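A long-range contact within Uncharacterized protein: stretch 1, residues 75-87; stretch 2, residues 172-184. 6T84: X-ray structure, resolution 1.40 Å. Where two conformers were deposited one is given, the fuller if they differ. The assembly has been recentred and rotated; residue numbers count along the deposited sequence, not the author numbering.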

# COMPACT_ATOMS: atom_id res chain seq x y z
N ALA A 75 -4.88 1.30 2.03
CA ALA A 75 -4.92 -0.14 2.33
C ALA A 75 -6.18 -0.74 1.75
O ALA A 75 -7.28 -0.27 2.05
CB ALA A 75 -4.93 -0.39 3.84
N LEU A 76 -6.03 -1.79 0.93
CA LEU A 76 -7.15 -2.44 0.26
C LEU A 76 -7.30 -3.88 0.75
O LEU A 76 -6.33 -4.63 0.78
CB LEU A 76 -6.94 -2.44 -1.25
CG LEU A 76 -7.99 -3.18 -2.11
CD1 LEU A 76 -9.36 -2.51 -2.01
CD2 LEU A 76 -7.53 -3.24 -3.64
N HIS A 77 -8.51 -4.25 1.15
CA HIS A 77 -8.70 -5.60 1.66
C HIS A 77 -8.61 -6.67 0.57
O HIS A 77 -9.15 -6.51 -0.52
CB HIS A 77 -10.07 -5.70 2.35
CG HIS A 77 -10.26 -6.99 3.07
ND1 HIS A 77 -11.07 -8.02 2.60
CD2 HIS A 77 -9.78 -7.41 4.27
CE1 HIS A 77 -11.05 -9.02 3.46
NE2 HIS A 77 -10.28 -8.68 4.48
N ARG A 78 -7.92 -7.77 0.88
CA ARG A 78 -7.76 -8.89 -0.06
C ARG A 78 -8.85 -9.93 0.16
O ARG A 78 -9.22 -10.26 1.31
CB ARG A 78 -6.45 -9.64 0.20
CG ARG A 78 -5.17 -8.87 -0.02
CD ARG A 78 -3.98 -9.72 0.47
NE ARG A 78 -3.88 -10.96 -0.30
CZ ARG A 78 -3.22 -11.03 -1.45
NH1 ARG A 78 -2.62 -9.93 -1.91
NH2 ARG A 78 -3.17 -12.16 -2.14
N LYS A 79 -9.30 -10.51 -0.95
CA LYS A 79 -10.38 -11.50 -0.85
C LYS A 79 -9.89 -12.79 -0.21
O LYS A 79 -10.61 -13.41 0.59
CB LYS A 79 -10.98 -11.74 -2.23
CG LYS A 79 -12.20 -12.64 -2.21
CD LYS A 79 -12.77 -12.82 -3.61
CE LYS A 79 -14.04 -13.66 -3.56
NZ LYS A 79 -15.00 -13.10 -2.57
N VAL A 80 -8.68 -13.24 -0.55
CA VAL A 80 -8.09 -14.47 -0.03
C VAL A 80 -6.75 -14.14 0.61
O VAL A 80 -5.88 -13.55 -0.04
CB VAL A 80 -7.92 -15.51 -1.16
CG1 VAL A 80 -7.46 -16.84 -0.58
CG2 VAL A 80 -9.23 -15.64 -1.97
N GLY A 81 -6.55 -14.55 1.86
CA GLY A 81 -5.30 -14.26 2.55
C GLY A 81 -4.11 -15.06 2.04
O GLY A 81 -4.23 -16.10 1.38
N THR A 82 -2.92 -14.53 2.34
CA THR A 82 -1.68 -15.24 2.05
C THR A 82 -0.69 -15.04 3.17
O THR A 82 -0.71 -14.01 3.83
CB THR A 82 -1.05 -14.74 0.73
OG1 THR A 82 0.13 -15.49 0.46
CG2 THR A 82 -0.60 -13.23 0.77
N ASN A 83 0.21 -16.01 3.37
CA ASN A 83 1.32 -15.79 4.29
C ASN A 83 2.56 -15.24 3.61
O ASN A 83 3.54 -14.96 4.30
CB ASN A 83 1.73 -17.07 5.01
CG ASN A 83 0.80 -17.46 6.12
OD1 ASN A 83 0.12 -16.61 6.72
ND2 ASN A 83 0.78 -18.75 6.43
N VAL A 84 2.56 -15.09 2.31
CA VAL A 84 3.72 -14.49 1.63
C VAL A 84 3.60 -12.97 1.65
O VAL A 84 2.49 -12.43 1.49
CB VAL A 84 3.80 -15.01 0.17
CG1 VAL A 84 4.97 -14.38 -0.65
CG2 VAL A 84 3.93 -16.54 0.15
N VAL A 85 4.72 -12.27 1.84
CA VAL A 85 4.78 -10.80 1.74
C VAL A 85 5.63 -10.46 0.53
O VAL A 85 6.74 -10.96 0.40
CB VAL A 85 5.38 -10.17 3.01
CG1 VAL A 85 5.65 -8.64 2.81
CG2 VAL A 85 4.45 -10.39 4.16
N VAL A 86 5.09 -9.63 -0.33
CA VAL A 86 5.88 -8.98 -1.40
C VAL A 86 5.91 -7.49 -1.11
O VAL A 86 4.87 -6.90 -0.77
CB VAL A 86 5.25 -9.27 -2.78
CG1 VAL A 86 6.04 -8.53 -3.93
CG2 VAL A 86 5.22 -10.79 -3.07
N ASP A 87 7.09 -6.88 -1.26
CA ASP A 87 7.29 -5.44 -1.04
C ASP A 87 8.02 -4.93 -2.28
O ASP A 87 9.10 -5.43 -2.61
CB ASP A 87 8.13 -5.26 0.23
CG ASP A 87 8.40 -3.82 0.60
OD1 ASP A 87 8.95 -3.11 -0.25
OD2 ASP A 87 8.10 -3.42 1.76
N PHE A 172 -1.87 -3.50 -8.15
CA PHE A 172 -0.90 -4.33 -7.43
C PHE A 172 -1.60 -5.50 -6.74
O PHE A 172 -1.10 -6.63 -6.77
CB PHE A 172 -0.13 -3.45 -6.45
CG PHE A 172 1.04 -4.13 -5.78
CD1 PHE A 172 2.04 -4.74 -6.53
CD2 PHE A 172 1.17 -4.12 -4.40
CE1 PHE A 172 3.14 -5.33 -5.90
CE2 PHE A 172 2.23 -4.72 -3.75
CZ PHE A 172 3.23 -5.32 -4.49
N ASN A 173 -2.74 -5.25 -6.13
CA ASN A 173 -3.50 -6.34 -5.51
C ASN A 173 -3.86 -7.41 -6.52
O ASN A 173 -3.74 -8.61 -6.24
CB ASN A 173 -4.75 -5.71 -4.88
CG ASN A 173 -5.55 -6.73 -4.13
OD1 ASN A 173 -5.07 -7.32 -3.16
ND2 ASN A 173 -6.76 -6.97 -4.59
N ASP A 174 -4.29 -7.00 -7.71
CA ASP A 174 -4.62 -7.98 -8.76
C ASP A 174 -3.41 -8.85 -9.09
O ASP A 174 -3.52 -10.07 -9.24
CB ASP A 174 -5.12 -7.28 -10.03
CG ASP A 174 -6.57 -6.80 -9.92
OD1 ASP A 174 -7.26 -7.19 -8.95
OD2 ASP A 174 -7.02 -6.02 -10.81
N LEU A 175 -2.23 -8.24 -9.16
CA LEU A 175 -1.03 -8.98 -9.52
C LEU A 175 -0.63 -9.96 -8.43
O LEU A 175 -0.02 -10.99 -8.73
CB LEU A 175 0.11 -8.00 -9.83
CG LEU A 175 -0.04 -7.13 -11.07
CD1 LEU A 175 0.88 -5.90 -10.99
CD2 LEU A 175 0.35 -7.96 -12.31
N LEU A 176 -0.98 -9.68 -7.18
CA LEU A 176 -0.65 -10.54 -6.05
C LEU A 176 -1.72 -11.58 -5.77
O LEU A 176 -1.59 -12.36 -4.80
CB LEU A 176 -0.41 -9.71 -4.76
CG LEU A 176 0.80 -8.74 -4.86
CD1 LEU A 176 0.96 -8.18 -3.44
CD2 LEU A 176 2.07 -9.48 -5.34
N ARG A 177 -2.77 -11.64 -6.60
CA ARG A 177 -3.80 -12.68 -6.39
C ARG A 177 -3.22 -14.09 -6.47
O ARG A 177 -3.81 -15.02 -5.89
CB ARG A 177 -4.95 -12.53 -7.39
CG ARG A 177 -5.98 -11.46 -7.04
CD ARG A 177 -6.96 -11.25 -8.20
NE ARG A 177 -7.26 -12.51 -8.86
CZ ARG A 177 -7.53 -12.63 -10.16
NH1 ARG A 177 -7.52 -11.56 -10.93
NH2 ARG A 177 -7.79 -13.83 -10.68
N VAL A 178 -2.09 -14.26 -7.18
CA VAL A 178 -1.40 -15.55 -7.35
C VAL A 178 -0.65 -16.02 -6.11
O VAL A 178 -0.21 -17.17 -6.07
CB VAL A 178 -0.49 -15.55 -8.61
CG1 VAL A 178 -1.32 -15.16 -9.84
CG2 VAL A 178 0.68 -14.63 -8.41
N LEU A 179 -0.51 -15.18 -5.07
CA LEU A 179 0.20 -15.61 -3.88
C LEU A 179 -0.58 -16.74 -3.19
O LEU A 179 -1.82 -16.74 -3.20
CB LEU A 179 0.38 -14.45 -2.91
CG LEU A 179 1.33 -13.34 -3.42
CD1 LEU A 179 1.44 -12.24 -2.36
CD2 LEU A 179 2.70 -13.99 -3.91
N PRO A 180 0.12 -17.71 -2.60
CA PRO A 180 -0.56 -18.94 -2.15
C PRO A 180 -1.46 -18.67 -0.96
O PRO A 180 -1.18 -17.77 -0.14
CB PRO A 180 0.60 -19.89 -1.79
CG PRO A 180 1.78 -18.97 -1.53
CD PRO A 180 1.58 -17.74 -2.35
N PRO A 181 -2.54 -19.42 -0.81
CA PRO A 181 -3.43 -19.24 0.35
C PRO A 181 -2.75 -19.64 1.65
O PRO A 181 -1.74 -20.36 1.67
CB PRO A 181 -4.61 -20.18 0.05
CG PRO A 181 -4.42 -20.63 -1.40
CD PRO A 181 -2.96 -20.51 -1.71
N VAL A 182 -3.29 -19.15 2.75
CA VAL A 182 -2.77 -19.55 4.07
C VAL A 182 -3.04 -21.03 4.28
O VAL A 182 -4.19 -21.48 4.11
CB VAL A 182 -3.45 -18.73 5.16
CG1 VAL A 182 -2.95 -19.14 6.53
CG2 VAL A 182 -3.16 -17.26 4.90
N PRO A 183 -2.03 -21.83 4.64
CA PRO A 183 -2.28 -23.26 4.87
C PRO A 183 -3.26 -23.50 6.01
O PRO A 183 -3.32 -22.75 6.99
CB PRO A 183 -0.90 -23.82 5.20
CG PRO A 183 -0.14 -22.64 5.72
CD PRO A 183 -0.64 -21.46 4.93
N GLN A 184 -4.05 -24.56 5.87
CA GLN A 184 -5.04 -24.91 6.89
C GLN A 184 -4.39 -25.45 8.16
O GLN A 184 -4.70 -25.00 9.27
CB GLN A 184 -6.03 -25.93 6.34
CG GLN A 184 -6.91 -25.37 5.24
CD GLN A 184 -7.59 -26.47 4.45
OE1 GLN A 184 -7.22 -27.64 4.54
NE2 GLN A 184 -8.59 -26.09 3.66
O HOH W 1 -8.88 -9.22 -3.63
O HOH W 2 -3.87 -16.26 -1.25
O HOH W 3 -5.99 -17.99 2.47
O HOH W 4 0.58 -18.47 2.28

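Between residues 75-87 and 172-184, 762 Å² of surface is buried, and the polar groups named below are satisfied by direct bonds, by waters or elsewhere in the structure. Arg78, buried, reaches across from a CB that points sideways: NH2 donates to Leu176 O (3.1 Å), almost linearly and at the edge of the guanidinium, while NE turns back to Val80 O (3.3 Å) in its own stretch and NH1 is satisfied elsewhere in the structure. Leu176 O also accepts from Leu179 N (3.0 Å), so one carbonyl ties the chain turn to the arginine. Thr82 OG1 is used twice, donating to Pro180 O (2.7 Å) and accepting from Val84 N (3.1 Å); proline has no backbone N-H, so its carbonyl is the only backbone hydrogen-bonding group Pro180 can offer.

The direct bond from Val182 N to Gly81 O is long (3.5 Å) and weak, and water 3 supplements it, donating to Gly81 O (2.8 Å) and accepting from Val182 N (3.0 Å). Water 2 joins Gly81 O (2.7 Å) to Leu179 O (2.9 Å), water 4 joins Asn83 N (2.7 Å) to Pro181 O (3.1 Å), and water 1 joins Lys79 N (3.0 Å) to Asn173 ND2 (3.2 Å).

Val84 and Val86 make apolar contacts: Val84 CG2 packs on Pro180 CD (3.6 Å), in a partly exposed ring, and Val86 CG2 meets Leu179 CD1 (4.1 Å). Val84, Val86 and Leu179 are buried, and their branched hydrocarbon side chains need no polar partner.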